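Local coordinates for 3,4-dihydroxy-2-butanone 4-phosphate synthase (Candida albicans, PDB 1TKS), which catalyses the conversion of D-ribulose 5-phosphate to formate and 3,4-dihydroxy-2-butanone 4-phosphate, a step of riboflavin biosynthesis, at residues G33-A38 / C165-D170; C59-E64 / L130-V135. All blocks are in the same frame, centred on the assembly; numbering follows the deposited sequence.

Contact 1 (G33-A38 / C165-D170); sequences GDLIMA and CELVRD
Leu35 and Cys165 form an antiparallel hydrogen-bonded pair between strand 34-38 and the end of strand 162-166 in the mixed sheet of this chain. Leu35 N donates to Cys165 O at 2.9 Å, and Cys165 N returns a longer, more bent bond to Leu35 O. Beyond the end of strand 162-166, Leu167 N still reaches Gly33 O at 3.0 Å. A water joins the backbones here too, donating to both Gly33 O and Leu167 O. Gly33 O therefore accepts two bonds.

On the face with Leu35 and Cys165, the leucine side chains meet. Leu35 CD1 touches Leu167 CD2 at 3.6 Å, and the two side chains cross at about a right angle. Leu50 of helix 44-52 packs on Leu35 and Cys165 on this side.

The other face carries Asp34 and Glu166, a non-hydrogen-bonded pair. Their side chains lie side by side and point the same way, with the carboxylate planes 90° apart. The Glu166 chain bends at its second torsion (chi2 84°), and its OE2 bonds to Ser55 OG. Asp34 OD2 is hydrogen-bonded to His145 ND1. Asp34 and His145 probably bind D-ribulose 5-phosphate, and His145 probably a magnesium ion as well. The bond is consistent with holding the His145 ring in place. Asp34 OD1 itself rests against carbon, 3.1 Å from Glu166 CA and 3.3 Å from Glu166 CG.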
# COMPACT_ATOMS: atom_id res chain seq x y z
N GLY B 33 4.20 -11.00 12.02
CA GLY B 33 3.97 -9.81 12.83
C GLY B 33 3.60 -8.51 12.13
O GLY B 33 4.08 -8.22 11.03
N ASP B 34 2.74 -7.74 12.78
CA ASP B 34 2.31 -6.45 12.25
C ASP B 34 2.68 -5.34 13.21
O ASP B 34 2.68 -5.53 14.42
CB ASP B 34 0.78 -6.41 12.05
CG ASP B 34 0.31 -7.22 10.86
OD1 ASP B 34 1.14 -7.65 10.03
OD2 ASP B 34 -0.92 -7.43 10.75
N LEU B 35 3.02 -4.18 12.65
CA LEU B 35 3.33 -3.02 13.48
C LEU B 35 2.02 -2.28 13.68
O LEU B 35 1.26 -2.08 12.73
CB LEU B 35 4.33 -2.10 12.76
CG LEU B 35 5.79 -2.55 12.85
CD1 LEU B 35 6.64 -1.67 11.95
CD2 LEU B 35 6.25 -2.45 14.30
N ILE B 36 1.74 -1.88 14.92
CA ILE B 36 0.51 -1.15 15.24
C ILE B 36 0.79 -0.03 16.23
O ILE B 36 1.56 -0.20 17.17
CB ILE B 36 -0.56 -2.05 15.92
CG1 ILE B 36 -0.80 -3.32 15.09
CG2 ILE B 36 -1.86 -1.27 16.08
CD1 ILE B 36 -1.88 -4.24 15.66
N MET B 37 0.17 1.13 16.00
CA MET B 37 0.32 2.26 16.92
C MET B 37 -0.93 3.13 16.87
O MET B 37 -1.76 2.97 15.98
CB MET B 37 1.57 3.10 16.62
CG MET B 37 1.53 3.99 15.37
SD MET B 37 2.85 5.22 15.39
CE MET B 37 2.22 6.43 16.54
N ALA B 38 -1.05 4.03 17.83
CA ALA B 38 -2.19 4.93 17.91
C ALA B 38 -2.28 5.82 16.68
O ALA B 38 -1.31 6.49 16.31
CB ALA B 38 -2.09 5.78 19.17
N CYS B 165 0.28 -2.28 9.67
CA CYS B 165 0.87 -2.76 8.42
C CYS B 165 1.79 -3.93 8.72
O CYS B 165 2.41 -3.97 9.79
CB CYS B 165 1.62 -1.64 7.69
SG CYS B 165 1.68 -1.93 5.89
N GLU B 166 1.89 -4.86 7.78
CA GLU B 166 2.69 -6.07 7.91
C GLU B 166 4.20 -5.90 7.79
O GLU B 166 4.68 -5.32 6.81
CB GLU B 166 2.26 -7.11 6.87
CG GLU B 166 0.77 -7.42 6.80
CD GLU B 166 -0.01 -6.43 5.94
OE1 GLU B 166 -1.19 -6.70 5.66
OE2 GLU B 166 0.56 -5.39 5.54
N LEU B 167 4.95 -6.42 8.76
CA LEU B 167 6.40 -6.33 8.70
C LEU B 167 6.93 -7.25 7.59
O LEU B 167 6.48 -8.39 7.46
CB LEU B 167 7.01 -6.75 10.04
CG LEU B 167 7.06 -5.68 11.12
CD1 LEU B 167 7.28 -6.32 12.47
CD2 LEU B 167 8.16 -4.67 10.81
N VAL B 168 7.86 -6.75 6.80
CA VAL B 168 8.44 -7.54 5.71
C VAL B 168 9.96 -7.50 5.76
O VAL B 168 10.57 -6.47 6.08
CB VAL B 168 7.97 -7.06 4.31
CG1 VAL B 168 6.45 -7.11 4.22
CG2 VAL B 168 8.47 -5.65 4.03
N ARG B 169 10.58 -8.63 5.43
CA ARG B 169 12.03 -8.77 5.42
C ARG B 169 12.65 -8.02 4.25
O ARG B 169 12.13 -8.07 3.13
CB ARG B 169 12.43 -10.24 5.32
CG ARG B 169 12.11 -11.09 6.54
CD ARG B 169 12.00 -12.56 6.15
NE ARG B 169 13.15 -13.03 5.39
CZ ARG B 169 14.36 -13.23 5.91
NH1 ARG B 169 15.35 -13.66 5.13
NH2 ARG B 169 14.58 -13.01 7.20
N ASP B 170 13.75 -7.33 4.49
CA ASP B 170 14.41 -6.59 3.43
C ASP B 170 15.16 -7.52 2.47
O ASP B 170 15.35 -7.18 1.30
CB ASP B 170 15.39 -5.57 4.01
CG ASP B 170 14.70 -4.53 4.87
OD1 ASP B 170 13.73 -3.92 4.40
OD2 ASP B 170 15.12 -4.35 6.03
O HOH W 1 4.22 -9.68 8.70

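Contact 2 (C59-E64 / L130-V135); sequences CVPLSE and LPLRAV
Cys59 CB sits against the tip of Leu132, with CD1 of the leucine 3.5 Å away. Cys59 SG lies beside Leu130, 3.8 Å from its CB. The sulfur is turned anti to the carbonyl carbon (chi1 -61°), and both leucines touch it. Pro61 adds its CG more loosely to Leu132 CD1. Thr146 of helix 145-155 packs on Pro61 and Leu132 from this face.

On the opposite face, Leu62 and Pro131 lie side by side, with Leu62 CD1 4.1 Å from Pro131 CB. Helix 103-114 packs on Val60 and Leu62 here through Leu113.

The two strands run parallel, and strand 59-63 also bonds to strand 162-166 through Cys59 with Ile164 and Pro61 with Gly162. Bonds alternate along the pair from Val60 N to Leu130 O. Ala134 N to Leu62 O is nearly straight at 176°, and a longer, more bent Glu64 N to Ala134 O bond ends the ladder. Pro61 and Pro131 fall where the ladder needs no N-H from them.

At the far end Glu64 begins helix 64-69, and Ser63 OG caps Arg66 N. The Glu64 side chain crosses Arg133 at about a right angle. Its CB lies in plane at the guanidinium edge, 3.4 Å from Arg133 NH2. Its CG lies obliquely against the group, 3.4 Å from Arg133 NE. Arg133 bends at chi3 (67°) to bring its guanidinium to this aliphatic part. The Glu64 OE1 to Arg133 NH2 salt bridge is long at 3.9 Å, with no N-H aimed at the oxygen. Glu64 OE2 comes alongside Val135 CA and CG1, and a water donates to it and to Arg133 O.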
# COMPACT_ATOMS: atom_id res chain seq x y z
N CYS B 59 -3.11 0.51 6.69
CA CYS B 59 -4.52 0.55 7.07
C CYS B 59 -4.76 1.27 8.38
O CYS B 59 -3.89 1.32 9.26
CB CYS B 59 -5.06 -0.88 7.14
SG CYS B 59 -4.98 -1.78 5.57
N VAL B 60 -5.96 1.82 8.52
CA VAL B 60 -6.32 2.55 9.73
C VAL B 60 -7.59 1.99 10.36
O VAL B 60 -8.71 2.34 9.97
CB VAL B 60 -6.50 4.05 9.43
CG1 VAL B 60 -6.98 4.78 10.68
CG2 VAL B 60 -5.18 4.65 8.95
N PRO B 61 -7.44 1.07 11.32
CA PRO B 61 -8.59 0.47 12.01
C PRO B 61 -9.37 1.55 12.75
O PRO B 61 -8.79 2.37 13.46
CB PRO B 61 -7.94 -0.52 12.96
CG PRO B 61 -6.77 -1.00 12.18
CD PRO B 61 -6.21 0.30 11.61
N LEU B 62 -10.69 1.54 12.57
CA LEU B 62 -11.59 2.48 13.23
C LEU B 62 -12.80 1.68 13.68
O LEU B 62 -13.06 0.60 13.14
CB LEU B 62 -12.07 3.55 12.24
CG LEU B 62 -11.02 4.42 11.57
CD1 LEU B 62 -11.66 5.23 10.45
CD2 LEU B 62 -10.38 5.34 12.60
N SER B 63 -13.54 2.17 14.67
CA SER B 63 -14.72 1.44 15.09
C SER B 63 -15.78 1.66 14.01
O SER B 63 -15.73 2.65 13.28
CB SER B 63 -15.23 1.96 16.43
OG SER B 63 -15.62 3.32 16.32
N GLU B 64 -16.72 0.73 13.90
CA GLU B 64 -17.79 0.88 12.92
C GLU B 64 -18.54 2.18 13.17
O GLU B 64 -18.92 2.88 12.22
CB GLU B 64 -18.76 -0.31 13.01
CG GLU B 64 -18.30 -1.53 12.23
CD GLU B 64 -19.20 -2.75 12.42
OE1 GLU B 64 -20.40 -2.57 12.71
OE2 GLU B 64 -18.71 -3.88 12.27
N LEU B 130 -6.24 3.28 3.79
CA LEU B 130 -7.25 2.23 3.83
C LEU B 130 -7.88 2.06 5.22
O LEU B 130 -7.37 1.30 6.05
CB LEU B 130 -6.62 0.90 3.39
CG LEU B 130 -6.08 0.80 1.95
CD1 LEU B 130 -4.66 0.24 1.96
CD2 LEU B 130 -6.99 -0.10 1.11
N PRO B 131 -8.99 2.76 5.50
CA PRO B 131 -9.63 2.61 6.81
C PRO B 131 -10.23 1.21 6.93
O PRO B 131 -10.67 0.64 5.93
CB PRO B 131 -10.73 3.69 6.80
CG PRO B 131 -10.22 4.70 5.80
CD PRO B 131 -9.64 3.82 4.72
N LEU B 132 -10.23 0.66 8.14
CA LEU B 132 -10.79 -0.67 8.38
C LEU B 132 -11.84 -0.56 9.48
O LEU B 132 -11.65 0.17 10.45
CB LEU B 132 -9.69 -1.64 8.83
CG LEU B 132 -8.50 -1.80 7.90
CD1 LEU B 132 -7.62 -2.94 8.40
CD2 LEU B 132 -8.97 -2.08 6.49
N ARG B 133 -12.94 -1.29 9.33
CA ARG B 133 -14.01 -1.25 10.32
C ARG B 133 -13.93 -2.37 11.36
O ARG B 133 -14.15 -3.54 11.04
CB ARG B 133 -15.37 -1.31 9.61
CG ARG B 133 -15.65 -0.12 8.72
CD ARG B 133 -17.05 -0.19 8.12
NE ARG B 133 -18.06 -0.05 9.16
CZ ARG B 133 -19.37 0.05 8.93
NH1 ARG B 133 -19.84 0.03 7.69
NH2 ARG B 133 -20.21 0.18 9.95
N ALA B 134 -13.64 -2.00 12.60
CA ALA B 134 -13.55 -2.97 13.68
C ALA B 134 -14.96 -3.26 14.20
O ALA B 134 -15.74 -2.34 14.46
CB ALA B 134 -12.68 -2.42 14.81
N VAL B 135 -15.29 -4.54 14.37
CA VAL B 135 -16.62 -4.92 14.84
C VAL B 135 -16.86 -4.56 16.31
O VAL B 135 -15.92 -4.51 17.11
CB VAL B 135 -16.88 -6.44 14.66
CG1 VAL B 135 -16.71 -6.82 13.21
CG2 VAL B 135 -15.93 -7.26 15.55
O HOH W 2 -16.79 -4.45 10.21

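After helix 8-16 and strand 21-24 the chain forms strand 34-38, the early half of contact 1. It then runs through helix 44-52 to strand 59-63. Helices 64-69 and 103-114 follow before strand 129-134 returns to close contact 2, a loop of 65 residues. Helix 145-155 then leads to strand 162-166, which closes contact 1. Contact 2 thus lies wholly within the larger loop, and the two do not cross. Their centres are 16 Å apart, on opposite sides of the chain's centre. Strand 162-166 links them: Ile164 bonds through its backbone to Cys59, so the parallel pair connects to the mixed sheet.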